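PDB 3U52: phenol hydroxylase component phL from Pseudomonas stutzeri, which probably serves as a subunit of a multicomponent bacterial monooxygenase that hydroxylates phenol and related aromatic compounds. Local coordinates for residues 223-228 against 288-293. Numbering follows the deposited sequence.
Sequences DGMMYP and HWEPQA
A buried helix-helix contact within the all-helical hydroxylase-family fold joins helices 211-240 and 276-302, and Met225 carries it by inserting its thioether end against Ala293 and Glu290. The terminal methyl does the touching: Met225 CE lies 3.4 Å from Ala293 CB, methyl against methyl, a separation shorter than usual for two carbons and so to be read with caution. The same CE lies 3.6 Å from the backbone oxygen, Glu290 O, and 3.9 Å from Glu290 CG. Met225 is extended through CG to SD (chi2 -174°) and bends about CG-SD (chi3 -80°), which brings CE against Ala293 and Glu290. Between segments 223-228 and 288-293 the nearest CA atoms, those of Met225 and Ala293, stand 7.7 Å apart. No hydrogen bond crosses, and just 123 Å² is buried in total, consistent with one side chain bridging separated backbones. Of the Glu290 side chain, CG is what meets Met225; the carboxylate turns to a salt bridge with Arg314. Segment 223-228 also carries Tyr227 of a xenon pocket, although the Met225 side chain is about 11 Å from a bound xenon. Leu317 of helix 307-322 touches both Met225 and Glu290, making this a three-helix junction, and Leu297, farther along helix 276-302, also packs on Met225.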
# COMPACT_ATOMS: atom_id res chain seq x y z
N ASP D 223 27.42 -21.84 16.67
CA ASP D 223 27.04 -21.52 15.29
C ASP D 223 28.25 -21.21 14.42
O ASP D 223 28.27 -21.57 13.25
CB ASP D 223 26.05 -20.34 15.25
CG ASP D 223 24.67 -20.69 15.87
OD1 ASP D 223 24.43 -21.86 16.31
OD2 ASP D 223 23.81 -19.78 15.94
N GLY D 224 29.25 -20.53 14.98
CA GLY D 224 30.39 -20.10 14.21
C GLY D 224 31.37 -21.20 13.82
O GLY D 224 32.30 -20.97 13.04
N MET D 225 31.16 -22.39 14.38
CA MET D 225 31.92 -23.57 13.97
C MET D 225 30.99 -24.51 13.26
O MET D 225 31.35 -25.06 12.22
CB MET D 225 32.52 -24.27 15.21
CG MET D 225 33.97 -23.88 15.52
SD MET D 225 34.64 -24.89 16.87
CE MET D 225 33.92 -24.05 18.30
N MET D 226 29.77 -24.68 13.80
CA MET D 226 28.80 -25.62 13.22
C MET D 226 28.36 -25.32 11.78
O MET D 226 28.32 -26.22 10.93
CB MET D 226 27.55 -25.72 14.09
CG MET D 226 26.50 -26.65 13.52
SD MET D 226 25.20 -26.94 14.72
CE MET D 226 24.40 -25.32 14.65
N TYR D 227 27.95 -24.08 11.54
CA TYR D 227 27.46 -23.70 10.23
C TYR D 227 28.51 -23.89 9.13
O TYR D 227 28.21 -24.50 8.14
CB TYR D 227 26.83 -22.29 10.26
CG TYR D 227 25.38 -22.39 10.61
CD1 TYR D 227 24.98 -22.60 11.91
CD2 TYR D 227 24.40 -22.38 9.60
CE1 TYR D 227 23.65 -22.74 12.24
CE2 TYR D 227 23.05 -22.52 9.90
CZ TYR D 227 22.70 -22.71 11.22
OH TYR D 227 21.38 -22.84 11.53
N PRO D 228 29.75 -23.36 9.32
CA PRO D 228 30.78 -23.70 8.30
C PRO D 228 31.02 -25.20 8.14
O PRO D 228 31.07 -25.68 7.01
CB PRO D 228 32.04 -22.97 8.79
CG PRO D 228 31.45 -21.76 9.65
CD PRO D 228 30.29 -22.44 10.36
N HIS D 288 36.14 -21.62 28.63
CA HIS D 288 35.24 -22.69 29.11
C HIS D 288 34.44 -23.39 27.98
O HIS D 288 34.33 -24.64 27.92
CB HIS D 288 34.32 -22.15 30.19
CG HIS D 288 33.51 -23.22 30.85
ND1 HIS D 288 34.08 -24.23 31.59
CD2 HIS D 288 32.17 -23.46 30.86
CE1 HIS D 288 33.14 -25.05 32.04
NE2 HIS D 288 31.97 -24.60 31.61
N TRP D 289 33.87 -22.60 27.07
CA TRP D 289 32.89 -23.15 26.13
C TRP D 289 33.38 -23.50 24.76
O TRP D 289 32.86 -24.43 24.15
CB TRP D 289 31.71 -22.18 25.99
CG TRP D 289 30.85 -22.05 27.20
CD1 TRP D 289 30.85 -21.02 28.10
CD2 TRP D 289 29.82 -22.92 27.60
NE1 TRP D 289 29.88 -21.21 29.04
CE2 TRP D 289 29.22 -22.37 28.74
CE3 TRP D 289 29.31 -24.12 27.08
CZ2 TRP D 289 28.16 -22.99 29.39
CZ3 TRP D 289 28.27 -24.72 27.71
CH2 TRP D 289 27.70 -24.17 28.86
N GLU D 290 34.35 -22.77 24.22
CA GLU D 290 34.78 -23.06 22.84
C GLU D 290 35.26 -24.52 22.60
O GLU D 290 34.90 -25.13 21.59
CB GLU D 290 35.75 -21.99 22.30
CG GLU D 290 36.16 -22.20 20.84
CD GLU D 290 37.39 -23.13 20.68
OE1 GLU D 290 37.80 -23.74 21.69
OE2 GLU D 290 37.94 -23.24 19.55
N PRO D 291 36.08 -25.09 23.53
CA PRO D 291 36.50 -26.48 23.37
C PRO D 291 35.35 -27.47 23.55
O PRO D 291 35.43 -28.58 23.07
CB PRO D 291 37.54 -26.67 24.50
CG PRO D 291 37.95 -25.30 24.91
CD PRO D 291 36.72 -24.46 24.70
N GLN D 292 34.29 -27.09 24.25
CA GLN D 292 33.12 -27.97 24.33
C GLN D 292 32.35 -28.01 23.01
O GLN D 292 31.83 -29.04 22.62
CB GLN D 292 32.20 -27.51 25.43
CG GLN D 292 32.82 -27.69 26.80
CD GLN D 292 31.89 -27.30 27.87
OE1 GLN D 292 30.84 -27.93 28.04
NE2 GLN D 292 32.25 -26.26 28.61
N ALA D 293 32.32 -26.86 22.32
CA ALA D 293 31.75 -26.71 20.98
C ALA D 293 32.52 -27.55 19.97
O ALA D 293 31.93 -28.28 19.15
CB ALA D 293 31.72 -25.23 20.57